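Side-chain contacts in PKS (Streptomyces albus, PDB 4OQJ), which probably catalyses decarboxylative condensation steps that lengthen the polyketide chain in oxazolomycin biosynthesis, as a ketosynthase of an "AT-less" type I synthase: residues R97-L102 and M164-K169; I103-R108 and R703-P708; V198-A203 and A443-E448; V263-L268 and A280-T285. All coordinates share one frame; numbering follows the deposited sequence.

Contact 1 (R97-L102 and M164-K169); sequences RDEAEL and MITNDK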
loop_
_atom_site.group_PDB
_atom_site.type_symbol
_atom_site.label_atom_id
_atom_site.label_comp_id
_atom_site.label_asym_id
_atom_site.label_seq_id
_atom_site.Cartn_x
_atom_site.Cartn_y
_atom_site.Cartn_z
ATOM N N ARG A 97 -29.879 7.740 1.891
ATOM C CA ARG A 97 -30.345 6.425 1.465
ATOM C C ARG A 97 -29.838 6.067 0.070
ATOM O O ARG A 97 -29.377 4.947 -0.162
ATOM C CB ARG A 97 -31.875 6.358 1.458
ATOM C CG ARG A 97 -32.543 6.509 2.807
ATOM C CD ARG A 97 -33.977 5.978 2.780
ATOM N NE ARG A 97 -34.109 4.713 3.511
ATOM C CZ ARG A 97 -33.939 3.500 2.982
ATOM N NH1 ARG A 97 -33.628 3.353 1.698
ATOM N NH2 ARG A 97 -34.084 2.422 3.744
ATOM N N ASP A 98 -29.959 7.005 -0.868
ATOM C CA ASP A 98 -29.520 6.755 -2.239
ATOM C C ASP A 98 -28.033 6.451 -2.268
ATOM O O ASP A 98 -27.599 5.561 -2.991
ATOM C CB ASP A 98 -29.819 7.944 -3.152
ATOM C CG ASP A 98 -31.301 8.086 -3.464
ATOM O OD1 ASP A 98 -32.069 7.142 -3.167
ATOM O OD2 ASP A 98 -31.696 9.141 -4.015
ATOM N N GLU A 99 -27.242 7.168 -1.480
ATOM C CA GLU A 99 -25.810 6.910 -1.498
ATOM C C GLU A 99 -25.508 5.575 -0.822
ATOM O O GLU A 99 -24.664 4.817 -1.312
ATOM C CB GLU A 99 -25.013 8.031 -0.830
ATOM C CG GLU A 99 -23.539 7.635 -0.646
ATOM C CD GLU A 99 -22.600 8.811 -0.501
ATOM O OE1 GLU A 99 -21.968 9.181 -1.512
ATOM O OE2 GLU A 99 -22.477 9.347 0.623
ATOM N N ALA A 100 -26.195 5.275 0.285
ATOM C CA ALA A 100 -25.942 4.026 1.007
ATOM C C ALA A 100 -26.177 2.822 0.108
ATOM O O ALA A 100 -25.462 1.817 0.173
ATOM C CB ALA A 100 -26.824 3.925 2.236
ATOM N N GLU A 101 -27.214 2.924 -0.704
ATOM C CA GLU A 101 -27.562 1.872 -1.646
ATOM C C GLU A 101 -26.465 1.684 -2.687
ATOM O O GLU A 101 -26.188 0.564 -3.110
ATOM C CB GLU A 101 -28.886 2.207 -2.329
ATOM C CG GLU A 101 -29.274 1.272 -3.463
ATOM C CD GLU A 101 -30.647 1.595 -4.032
ATOM O OE1 GLU A 101 -30.735 1.921 -5.238
ATOM O OE2 GLU A 101 -31.633 1.526 -3.266
ATOM N N LEU A 102 -25.847 2.782 -3.110
ATOM C CA LEU A 102 -24.795 2.706 -4.114
ATOM C C LEU A 102 -23.479 2.119 -3.576
ATOM O O LEU A 102 -22.753 1.455 -4.313
ATOM C CB LEU A 102 -24.525 4.088 -4.698
ATOM C CG LEU A 102 -25.571 4.652 -5.667
ATOM C CD1 LEU A 102 -25.094 5.982 -6.211
ATOM C CD2 LEU A 102 -25.859 3.696 -6.819
HETATM N N MSE A 164 -18.568 5.236 -9.367
HETATM C CA MSE A 164 -17.140 4.991 -9.202
HETATM C C MSE A 164 -16.652 5.354 -7.793
HETATM O O MSE A 164 -15.909 4.577 -7.169
HETATM C CB MSE A 164 -16.333 5.773 -10.243
HETATM C CG MSE A 164 -14.818 5.668 -10.064
HETATM SE SE MSE A 164 -13.844 6.931 -11.200
HETATM C CE MSE A 164 -14.119 8.547 -10.100
ATOM N N ILE A 165 -17.044 6.513 -7.274
ATOM C CA ILE A 165 -16.511 6.901 -5.959
ATOM C C ILE A 165 -17.199 6.146 -4.831
ATOM O O ILE A 165 -16.717 6.192 -3.703
ATOM C CB ILE A 165 -16.611 8.433 -5.687
ATOM C CG1 ILE A 165 -18.066 8.896 -5.610
ATOM C CG2 ILE A 165 -15.832 9.194 -6.745
ATOM C CD1 ILE A 165 -18.218 10.392 -5.384
ATOM N N THR A 166 -18.287 5.423 -5.127
ATOM C CA THR A 166 -18.919 4.592 -4.100
ATOM C C THR A 166 -18.570 3.110 -4.236
ATOM O O THR A 166 -18.990 2.305 -3.408
ATOM C CB THR A 166 -20.467 4.725 -4.103
ATOM O OG1 THR A 166 -20.988 4.434 -5.402
ATOM C CG2 THR A 166 -20.892 6.140 -3.693
ATOM N N ASN A 167 -17.776 2.750 -5.246
ATOM C CA ASN A 167 -17.518 1.336 -5.518
ATOM C C ASN A 167 -16.093 0.934 -5.865
ATOM O O ASN A 167 -15.741 -0.241 -5.722
ATOM C CB ASN A 167 -18.431 0.866 -6.648
ATOM C CG ASN A 167 -19.816 0.544 -6.151
ATOM O OD1 ASN A 167 -20.067 -0.557 -5.666
ATOM N ND2 ASN A 167 -20.717 1.519 -6.234
ATOM N N ASP A 168 -15.272 1.862 -6.333
ATOM C CA ASP A 168 -13.929 1.457 -6.728
ATOM C C ASP A 168 -13.084 1.178 -5.472
ATOM O O ASP A 168 -13.320 1.749 -4.397
ATOM C CB ASP A 168 -13.294 2.513 -7.627
ATOM C CG ASP A 168 -12.287 1.912 -8.602
ATOM O OD1 ASP A 168 -12.260 0.668 -8.736
ATOM O OD2 ASP A 168 -11.545 2.679 -9.246
ATOM N N LYS A 169 -12.127 0.263 -5.598
ATOM C CA LYS A 169 -11.316 -0.192 -4.454
ATOM C C LYS A 169 -10.627 0.962 -3.733
ATOM O O LYS A 169 -10.442 0.923 -2.515
ATOM C CB LYS A 169 -10.249 -1.190 -4.925
ATOM C CG LYS A 169 -10.816 -2.436 -5.566
ATOM C CD LYS A 169 -10.278 -3.707 -4.914
ATOM C CE LYS A 169 -10.885 -4.929 -5.567
ATOM N NZ LYS A 169 -10.254 -6.181 -5.091
#
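One cross-segment hydrogen bond joins Asn167 to the last turn of helix 97-102: Asn167 ND2 donates to Leu102 O over 2.8 Å. The N-H...O angle of 143° shows a bent bond, and the donor ND2 lies tilted 34° from the carbonyl plane of Leu102. The rotation of the amide is nonetheless well defined. ND2 has a second acceptor in Met163 O, while OD1 receives a hydrogen bond from Asn141 ND2, so both ends of the group are engaged and its flip state is fixed.

Close to this bond, Thr166 packs against the same helix end. Its OG1 lies 3.6 Å from Leu102 CB, a contact of hydroxyl with methylene; OG1 is hydrogen-bonded within its own helix to Arg162 O and Met163 O, which would share its one proton. The segments belong to the helical part of the thiolase-fold N-terminal half of the ketosynthase, with helix 97-102 preceding strand 132-138 and helix 157-167 following it. On the far side, Asp168 and Lys169 reach the dimer interface, Asp168 pairing with Lys169 of the second subunit and Lys169 with Asp168 and Asp170 of that subunit.

The charged partner is Glu99. With CG anti to the backbone N (chi1 170°) and the chain extended beyond it, its carboxylate is carried forward until OE1 stands 3.9 Å from Thr166 CG2. This is a van der Waals approach to a methyl; the strong partner of OE1 is Arg162, through a salt bridge. A bound phosphate, probably from the crystallisation liquor, lies about 5 Å from the Glu99 side chain.

Contact 2 (I103-R108 and R703-P708); sequences IDPQQR and RHWAEP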
loop_
_atom_site.group_PDB
_atom_site.type_symbol
_atom_site.label_atom_id
_atom_site.label_comp_id
_atom_site.label_asym_id
_atom_site.label_seq_id
_atom_site.Cartn_x
_atom_site.Cartn_y
_atom_site.Cartn_z
ATOM N N ILE A 103 -23.172 2.361 -2.304
ATOM C CA ILE A 103 -21.884 1.945 -1.753
ATOM C C ILE A 103 -21.795 0.425 -1.638
ATOM O O ILE A 103 -22.692 -0.234 -1.102
ATOM C CB ILE A 103 -21.620 2.572 -0.363
ATOM C CG1 ILE A 103 -21.614 4.091 -0.453
ATOM C CG2 ILE A 103 -20.262 2.119 0.187
ATOM C CD1 ILE A 103 -21.599 4.815 0.913
ATOM N N ASP A 104 -20.707 -0.115 -2.174
ATOM C CA ASP A 104 -20.365 -1.519 -2.031
ATOM C C ASP A 104 -20.537 -1.944 -0.562
ATOM O O ASP A 104 -19.987 -1.315 0.330
ATOM C CB ASP A 104 -18.927 -1.739 -2.528
ATOM C CG ASP A 104 -18.428 -3.190 -2.386
ATOM O OD1 ASP A 104 -19.198 -4.092 -2.010
ATOM O OD2 ASP A 104 -17.227 -3.420 -2.676
ATOM N N PRO A 105 -21.321 -3.003 -0.311
ATOM C CA PRO A 105 -21.432 -3.517 1.060
ATOM C C PRO A 105 -20.081 -3.806 1.724
ATOM O O PRO A 105 -19.976 -3.689 2.934
ATOM C CB PRO A 105 -22.212 -4.825 0.895
ATOM C CG PRO A 105 -22.933 -4.688 -0.392
ATOM C CD PRO A 105 -22.110 -3.799 -1.268
ATOM N N GLN A 106 -19.067 -4.178 0.958
ATOM C CA GLN A 106 -17.757 -4.407 1.555
ATOM C C GLN A 106 -17.225 -3.141 2.237
ATOM O O GLN A 106 -16.604 -3.223 3.299
ATOM C CB GLN A 106 -16.767 -4.892 0.498
ATOM C CG GLN A 106 -17.170 -6.209 -0.151
ATOM C CD GLN A 106 -16.156 -6.676 -1.165
ATOM O OE1 GLN A 106 -15.563 -7.744 -1.021
ATOM N NE2 GLN A 106 -15.942 -5.868 -2.198
ATOM N N GLN A 107 -17.471 -1.980 1.626
ATOM C CA GLN A 107 -16.984 -0.701 2.159
ATOM C C GLN A 107 -17.846 -0.250 3.325
ATOM O O GLN A 107 -17.337 0.313 4.287
ATOM C CB GLN A 107 -16.960 0.379 1.062
ATOM C CG GLN A 107 -15.983 0.036 -0.054
ATOM C CD GLN A 107 -15.569 1.203 -0.923
ATOM O OE1 GLN A 107 -15.574 2.364 -0.498
ATOM N NE2 GLN A 107 -15.168 0.893 -2.152
ATOM N N ARG A 108 -19.151 -0.513 3.251
ATOM C CA ARG A 108 -20.038 -0.221 4.375
ATOM C C ARG A 108 -19.676 -1.044 5.593
ATOM O O ARG A 108 -19.585 -0.524 6.706
ATOM C CB ARG A 108 -21.495 -0.491 4.008
ATOM C CG ARG A 108 -22.105 0.562 3.082
ATOM C CD ARG A 108 -23.531 0.222 2.811
ATOM N NE ARG A 108 -23.804 -0.349 1.494
ATOM C CZ ARG A 108 -24.761 -1.243 1.249
ATOM N NH1 ARG A 108 -25.477 -1.770 2.240
ATOM N NH2 ARG A 108 -25.006 -1.623 0.005
ATOM N N ARG A 703 -31.635 -1.965 5.948
ATOM C CA ARG A 703 -31.215 -2.595 4.702
ATOM C C ARG A 703 -31.011 -1.580 3.579
ATOM O O ARG A 703 -31.875 -0.757 3.306
ATOM C CB ARG A 703 -32.234 -3.641 4.273
ATOM C CG ARG A 703 -31.923 -4.287 2.929
ATOM C CD ARG A 703 -32.955 -5.365 2.637
ATOM N NE ARG A 703 -32.871 -5.905 1.280
ATOM C CZ ARG A 703 -32.105 -6.930 0.920
ATOM N NH1 ARG A 703 -31.305 -7.524 1.801
ATOM N NH2 ARG A 703 -32.128 -7.356 -0.332
ATOM N N HIS A 704 -29.842 -1.634 2.957
ATOM C CA HIS A 704 -29.536 -0.838 1.779
ATOM C C HIS A 704 -29.000 -1.792 0.743
ATOM O O HIS A 704 -27.904 -2.337 0.903
ATOM C CB HIS A 704 -28.518 0.267 2.083
ATOM C CG HIS A 704 -28.950 1.201 3.169
ATOM N ND1 HIS A 704 -29.758 2.292 2.932
ATOM C CD2 HIS A 704 -28.704 1.197 4.498
ATOM C CE1 HIS A 704 -29.988 2.924 4.071
ATOM N NE2 HIS A 704 -29.360 2.279 5.038
ATOM N N TRP A 705 -29.775 -2.004 -0.315
ATOM C CA TRP A 705 -29.447 -3.025 -1.293
ATOM C C TRP A 705 -30.046 -2.685 -2.651
ATOM O O TRP A 705 -31.254 -2.568 -2.793
ATOM C CB TRP A 705 -29.951 -4.379 -0.811
ATOM C CG TRP A 705 -29.311 -5.527 -1.490
ATOM C CD1 TRP A 705 -29.814 -6.255 -2.532
ATOM C CD2 TRP A 705 -28.040 -6.095 -1.177
ATOM N NE1 TRP A 705 -28.927 -7.241 -2.886
ATOM C CE2 TRP A 705 -27.826 -7.162 -2.069
ATOM C CE3 TRP A 705 -27.055 -5.804 -0.227
ATOM C CZ2 TRP A 705 -26.676 -7.939 -2.038
ATOM C CZ3 TRP A 705 -25.911 -6.574 -0.201
ATOM C CH2 TRP A 705 -25.733 -7.629 -1.098
ATOM N N ALA A 706 -29.182 -2.494 -3.638
ATOM C CA ALA A 706 -29.606 -2.166 -4.987
ATOM C C ALA A 706 -30.081 -3.430 -5.679
ATOM O O ALA A 706 -29.379 -4.439 -5.687
ATOM C CB ALA A 706 -28.471 -1.528 -5.770
ATOM N N GLU A 707 -31.274 -3.369 -6.257
ATOM C CA GLU A 707 -31.830 -4.507 -6.974
ATOM C C GLU A 707 -31.299 -4.531 -8.415
ATOM O O GLU A 707 -31.346 -3.518 -9.117
ATOM C CB GLU A 707 -33.357 -4.445 -6.952
ATOM C CG GLU A 707 -34.038 -5.670 -6.329
ATOM C CD GLU A 707 -33.549 -6.001 -4.920
ATOM O OE1 GLU A 707 -33.967 -5.328 -3.951
ATOM O OE2 GLU A 707 -32.754 -6.956 -4.784
ATOM N N PRO A 708 -30.760 -5.681 -8.855
ATOM C CA PRO A 708 -30.252 -5.753 -10.230
ATOM C C PRO A 708 -31.361 -5.675 -11.272
ATOM O O PRO A 708 -31.572 -4.591 -11.815
ATOM C CB PRO A 708 -29.547 -7.116 -10.280
ATOM C CG PRO A 708 -30.139 -7.907 -9.165
ATOM C CD PRO A 708 -30.505 -6.924 -8.102
#
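Arg108 and His704 join the start of helix 105-121 to the loop after helix 680-684, the last part of the chain to be modelled, which here returns to the ketosynthase. This resembles the linker that wraps back on the ketosynthase in modular polyketide synthases. Arg108 NH1 donates to His704 O over 2.8 Å at an N-H...O angle of 132°; NH2 adds only a weak bond to the same oxygen.

NE and NH2 both donate side-on to Ile103 O, at 2.8 Å for Arg108 NE to Ile103 O and 2.9 Å for Arg108 NH2 to Ile103 O, both with the acceptor near the guanidinium plane; NH2 is thus shared between Ile103 O and, weakly, His704 O. A bend at chi3 (-104°) folds the chain back for this grip, so one arginine satisfies Ile103 O, just beyond the end of helix 97-102, as well as His704 O. Between the two helices Asp104 is the N-cap: OD1 accepts from Gln106 N (3.0 Å), and OD2, through its syn lone pair, from Gln106 NE2 (2.8 Å). Asp104 O takes Gln107 N and Arg108 N.

Beyond His704 the loop backbone is also satisfied, Ala706 N by Tyr143 OH and Ala706 O by Asn147 ND2. Trp705 meets the Tyr143 ring edge-to-face and Pro105 obliquely, with Pro105 CG 3.5 Å from Trp705 CZ3 and 4.1 Å from Trp705 CH2.

Contact 3 (V198-A203 and A443-E448); sequences VAVHLA and AHVIVE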
loop_
_atom_site.group_PDB
_atom_site.type_symbol
_atom_site.label_atom_id
_atom_site.label_comp_id
_atom_site.label_asym_id
_atom_site.label_seq_id
_atom_site.Cartn_x
_atom_site.Cartn_y
_atom_site.Cartn_z
ATOM N N VAL A 198 -0.565 -7.949 4.558
ATOM C CA VAL A 198 0.164 -6.876 3.881
ATOM C C VAL A 198 -0.276 -5.515 4.436
ATOM O O VAL A 198 0.560 -4.655 4.698
ATOM C CB VAL A 198 -0.030 -6.935 2.350
ATOM C CG1 VAL A 198 0.634 -5.747 1.659
ATOM C CG2 VAL A 198 0.542 -8.246 1.793
ATOM N N ALA A 199 -1.578 -5.323 4.661
ATOM C CA ALA A 199 -2.051 -4.066 5.222
ATOM C C ALA A 199 -1.449 -3.881 6.612
ATOM O O ALA A 199 -0.999 -2.784 6.968
ATOM C CB ALA A 199 -3.569 -4.035 5.282
ATOM N N VAL A 200 -1.424 -4.965 7.393
ATOM C CA VAL A 200 -0.808 -4.925 8.714
ATOM C C VAL A 200 0.671 -4.553 8.583
ATOM O O VAL A 200 1.185 -3.720 9.330
ATOM C CB VAL A 200 -0.965 -6.279 9.453
ATOM C CG1 VAL A 200 -0.065 -6.352 10.682
ATOM C CG2 VAL A 200 -2.419 -6.484 9.883
ATOM N N HIS A 201 1.361 -5.172 7.629
ATOM C CA HIS A 201 2.775 -4.878 7.423
ATOM C C HIS A 201 2.996 -3.400 7.112
ATOM O O HIS A 201 3.875 -2.749 7.701
ATOM C CB HIS A 201 3.319 -5.742 6.305
ATOM C CG HIS A 201 4.698 -5.378 5.872
ATOM N ND1 HIS A 201 5.822 -5.805 6.541
ATOM C CD2 HIS A 201 5.130 -4.664 4.808
ATOM C CE1 HIS A 201 6.897 -5.368 5.902
ATOM N NE2 HIS A 201 6.507 -4.675 4.850
ATOM N N LEU A 202 2.194 -2.843 6.207
ATOM C CA LEU A 202 2.406 -1.447 5.823
ATOM C C LEU A 202 2.022 -0.492 6.959
ATOM O O LEU A 202 2.673 0.538 7.143
ATOM C CB LEU A 202 1.631 -1.105 4.551
ATOM C CG LEU A 202 2.106 -1.861 3.303
ATOM C CD1 LEU A 202 1.163 -1.588 2.146
ATOM C CD2 LEU A 202 3.546 -1.494 2.940
ATOM N N ALA A 203 0.994 -0.843 7.722
ATOM C CA ALA A 203 0.624 -0.058 8.904
ATOM C C ALA A 203 1.788 0.004 9.901
ATOM O O ALA A 203 2.126 1.076 10.417
ATOM C CB ALA A 203 -0.594 -0.636 9.557
ATOM N N ALA A 443 2.981 -13.080 3.116
ATOM C CA ALA A 443 3.151 -12.323 4.340
ATOM C C ALA A 443 3.199 -13.260 5.541
ATOM O O ALA A 443 2.545 -14.310 5.548
ATOM C CB ALA A 443 2.037 -11.332 4.499
ATOM N N HIS A 444 3.989 -12.886 6.540
ATOM C CA HIS A 444 4.046 -13.617 7.808
ATOM C C HIS A 444 4.265 -12.603 8.923
ATOM O O HIS A 444 5.068 -11.683 8.791
ATOM C CB HIS A 444 5.153 -14.667 7.788
ATOM C CG HIS A 444 5.132 -15.619 8.954
ATOM N ND1 HIS A 444 4.327 -16.742 8.990
ATOM C CD2 HIS A 444 5.835 -15.623 10.114
ATOM C CE1 HIS A 444 4.551 -17.403 10.117
ATOM N NE2 HIS A 444 5.468 -16.752 10.809
ATOM N N VAL A 445 3.520 -12.766 10.005
ATOM C CA VAL A 445 3.518 -11.847 11.136
ATOM C C VAL A 445 3.836 -12.622 12.423
ATOM O O VAL A 445 3.298 -13.720 12.656
ATOM C CB VAL A 445 2.157 -11.149 11.246
ATOM C CG1 VAL A 445 2.041 -10.301 12.516
ATOM C CG2 VAL A 445 1.922 -10.314 10.013
ATOM N N ILE A 446 4.722 -12.063 13.246
ATOM C CA ILE A 446 5.083 -12.674 14.520
ATOM C C ILE A 446 4.354 -11.924 15.612
ATOM O O ILE A 446 4.467 -10.696 15.720
ATOM C CB ILE A 446 6.593 -12.622 14.801
ATOM C CG1 ILE A 446 7.387 -13.291 13.661
ATOM C CG2 ILE A 446 6.907 -13.257 16.167
ATOM C CD1 ILE A 446 7.050 -14.740 13.412
ATOM N N VAL A 447 3.611 -12.669 16.416
ATOM C CA VAL A 447 2.772 -12.092 17.466
ATOM C C VAL A 447 3.145 -12.711 18.812
ATOM O O VAL A 447 3.355 -13.921 18.900
ATOM C CB VAL A 447 1.260 -12.331 17.205
ATOM C CG1 VAL A 447 0.434 -11.513 18.159
ATOM C CG2 VAL A 447 0.884 -11.979 15.774
ATOM N N GLU A 448 3.220 -11.871 19.846
ATOM C CA GLU A 448 3.521 -12.305 21.207
ATOM C C GLU A 448 2.379 -11.939 22.170
ATOM O O GLU A 448 1.617 -10.975 21.957
ATOM C CB GLU A 448 4.838 -11.676 21.667
ATOM C CG GLU A 448 5.361 -12.166 23.003
ATOM C CD GLU A 448 6.761 -11.642 23.303
ATOM O OE1 GLU A 448 7.742 -12.163 22.724
ATOM O OE2 GLU A 448 6.884 -10.692 24.104
#
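Val198 and Ala443 are the residues of 198-203 and 443-448 whose CA atoms lie nearest, 6.2 Å apart. The methyl of Ala443 points at the helix, whereas the CB of Val198 is directed across the line between the segments. Val198 CG2 sits beside its own backbone N, because CG1 takes the position anti to that N (chi1 175°). As a result the Ala443 CB faces a small patch of backbone and side chain, 4.3 Å from Val198 N and 4.4 Å from Val198 CG2.

Two residues further along each segment the geometry changes. Val200 and Val445 both turn their CB atoms toward the opposite segment and meet methyl to methyl, Val200 CG1 to Val445 CG2 at 4.5 Å. The CA atoms there are 8.5 Å apart, so the branched side chains span a wider gap than the single methyl of Ala443 does.

This is the helix-on-sheet packing of the five-layered thiolase fold, whose central layer is helical: Val200 also touches Met378 and Leu381 of helix 376-390. His201 is hydrogen-bonded on both ring nitrogens, by ND1 to Thr285 and by NE2 to Asp211 of the second subunit.

With no hydrogen bond between the two segments and only 115 Å² buried, their direct attraction is apolar and modest; helix and strand are probably also held by neighbours such as helix 376-390 and the His201-Thr285 bond.

Contact 4 (V263-L268 and A280-T285); sequences VVLKRL and AVIKGT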
loop_
_atom_site.group_PDB
_atom_site.type_symbol
_atom_site.label_atom_id
_atom_site.label_comp_id
_atom_site.label_asym_id
_atom_site.label_seq_id
_atom_site.Cartn_x
_atom_site.Cartn_y
_atom_site.Cartn_z
ATOM N N VAL A 263 -7.753 -4.301 12.919
ATOM C CA VAL A 263 -7.000 -4.104 14.137
ATOM C C VAL A 263 -6.524 -2.664 14.213
ATOM O O VAL A 263 -6.338 -2.007 13.186
ATOM C CB VAL A 263 -5.794 -5.066 14.228
ATOM C CG1 VAL A 263 -6.275 -6.506 14.252
ATOM C CG2 VAL A 263 -4.811 -4.835 13.058
ATOM N N VAL A 264 -6.342 -2.191 15.442
ATOM C CA VAL A 264 -5.810 -0.857 15.722
ATOM C C VAL A 264 -4.421 -1.035 16.331
ATOM O O VAL A 264 -4.269 -1.754 17.320
ATOM C CB VAL A 264 -6.725 -0.086 16.686
ATOM C CG1 VAL A 264 -6.173 1.312 16.999
ATOM C CG2 VAL A 264 -8.132 0.003 16.130
ATOM N N LEU A 265 -3.420 -0.400 15.725
ATOM C CA LEU A 265 -2.017 -0.610 16.053
ATOM C C LEU A 265 -1.392 0.681 16.569
ATOM O O LEU A 265 -1.761 1.771 16.132
ATOM C CB LEU A 265 -1.256 -1.104 14.818
ATOM C CG LEU A 265 -1.873 -2.346 14.158
ATOM C CD1 LEU A 265 -1.147 -2.706 12.873
ATOM C CD2 LEU A 265 -1.865 -3.528 15.112
ATOM N N LYS A 266 -0.443 0.536 17.493
ATOM C CA LYS A 266 0.256 1.648 18.126
ATOM C C LYS A 266 1.590 1.131 18.641
ATOM O O LYS A 266 1.678 -0.027 19.039
ATOM C CB LYS A 266 -0.577 2.209 19.285
ATOM C CG LYS A 266 0.040 3.420 19.988
ATOM C CD LYS A 266 -0.730 3.772 21.268
ATOM C CE LYS A 266 -1.330 5.148 21.223
ATOM N NZ LYS A 266 -1.989 5.560 22.508
ATOM N N ARG A 267 2.629 1.955 18.645
ATOM C CA ARG A 267 3.897 1.506 19.211
ATOM C C ARG A 267 3.637 0.995 20.603
ATOM O O ARG A 267 2.870 1.599 21.341
ATOM C CB ARG A 267 4.925 2.617 19.294
ATOM C CG ARG A 267 5.446 3.124 17.992
ATOM C CD ARG A 267 6.577 4.068 18.296
ATOM N NE ARG A 267 7.065 4.756 17.114
ATOM C CZ ARG A 267 8.264 4.569 16.571
ATOM N NH1 ARG A 267 9.137 3.700 17.093
ATOM N NH2 ARG A 267 8.595 5.266 15.493
ATOM N N LEU A 268 4.267 -0.108 20.966
ATOM C CA LEU A 268 4.019 -0.693 22.283
ATOM C C LEU A 268 4.393 0.265 23.397
ATOM O O LEU A 268 3.653 0.392 24.374
ATOM C CB LEU A 268 4.790 -1.999 22.457
ATOM C CG LEU A 268 4.672 -2.635 23.842
ATOM C CD1 LEU A 268 3.222 -2.907 24.196
ATOM C CD2 LEU A 268 5.504 -3.934 23.913
ATOM N N ALA A 280 -2.218 -7.879 22.256
ATOM C CA ALA A 280 -1.092 -8.708 21.831
ATOM C C ALA A 280 -0.013 -7.780 21.293
ATOM O O ALA A 280 -0.281 -6.591 21.086
ATOM C CB ALA A 280 -1.530 -9.712 20.773
ATOM N N VAL A 281 1.186 -8.310 21.046
ATOM C CA VAL A 281 2.300 -7.519 20.521
ATOM C C VAL A 281 2.795 -8.115 19.195
ATOM O O VAL A 281 3.090 -9.291 19.106
ATOM C CB VAL A 281 3.468 -7.448 21.517
ATOM C CG1 VAL A 281 4.611 -6.610 20.965
ATOM C CG2 VAL A 281 2.992 -6.897 22.860
ATOM N N ILE A 282 2.844 -7.288 18.164
ATOM C CA ILE A 282 3.445 -7.658 16.889
ATOM C C ILE A 282 4.935 -7.364 16.988
ATOM O O ILE A 282 5.347 -6.218 17.213
ATOM C CB ILE A 282 2.791 -6.901 15.735
ATOM C CG1 ILE A 282 1.327 -7.335 15.614
ATOM C CG2 ILE A 282 3.531 -7.161 14.420
ATOM C CD1 ILE A 282 0.515 -6.492 14.673
ATOM N N LYS A 283 5.728 -8.425 16.889
ATOM C CA LYS A 283 7.173 -8.356 17.057
ATOM C C LYS A 283 7.848 -8.059 15.737
ATOM O O LYS A 283 8.934 -7.472 15.694
ATOM C CB LYS A 283 7.705 -9.677 17.619
ATOM C CG LYS A 283 7.025 -10.149 18.899
ATOM C CD LYS A 283 7.498 -9.377 20.112
ATOM C CE LYS A 283 8.939 -9.720 20.495
ATOM N NZ LYS A 283 9.415 -8.846 21.604
ATOM N N GLY A 284 7.204 -8.478 14.651
ATOM C CA GLY A 284 7.776 -8.293 13.334
ATOM C C GLY A 284 6.864 -8.810 12.237
ATOM O O GLY A 284 5.945 -9.604 12.484
ATOM N N THR A 285 7.112 -8.336 11.023
ATOM C CA THR A 285 6.324 -8.716 9.855
ATOM C C THR A 285 7.235 -8.764 8.648
ATOM O O THR A 285 8.259 -8.089 8.624
ATOM C CB THR A 285 5.185 -7.719 9.564
ATOM O OG1 THR A 285 5.744 -6.465 9.139
ATOM C CG2 THR A 285 4.303 -7.485 10.794
#
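Leu265 and Ile282 touch across a beta-alpha-beta crossover: strand 259-267 leads through helix 268-274 into strand 280-289, parallel to the first, with strand 23-31 lying between them in the mixed sheet. The two side chains therefore reach over an intervening strand, and Leu265 also rests on Ile23 and Val25 of it. Ile282 is stretched out to its tip, CD1 lying anti to CA (chi2 170°). The two chains cross at about a right angle, meeting only at their ends, Leu265 CD2 to Ile282 CD1 at 3.8 Å. Both also contact the buried helix 195-209, Leu265 at Ala203 and Leu207 and Ile282 at Val200.

The neighbouring residue on the second strand, Val281, makes the other contact, with Leu268 at the start of the connecting helix. Here the leucine swings CG to the side opposite its backbone N (chi1 176°), which brings CD2 of the isopropyl end up against Val281. Again the crossing is nearly perpendicular, and a single methyl serves both branches of the valine: Leu268 CD2 is 4.0 Å from Val281 CG2 and 4.1 Å from Val281 CG1.

From the N terminus, contact 1 opens at 97-102, and contact 2 opens directly after it at 103-108. Contact 1 closes at 164-169, but contact 2 closes only at 703-708, at the end of the modelled chain, so the two cross; their centres are 8 Å apart, and Asp168 O meets Gln107 NE2 while Ala100 packs on His704. Contact 3 opens at 198-203 and closes at 443-448, nested within the loop of contact 2 and in series with contact 1. Contact 4, the shortest loop, is nested within contact 3, and both reach neighbouring strands of one sheet. Contacts 1 and 2 thus join helices 97-102, 105-121 and 157-167 to that late loop.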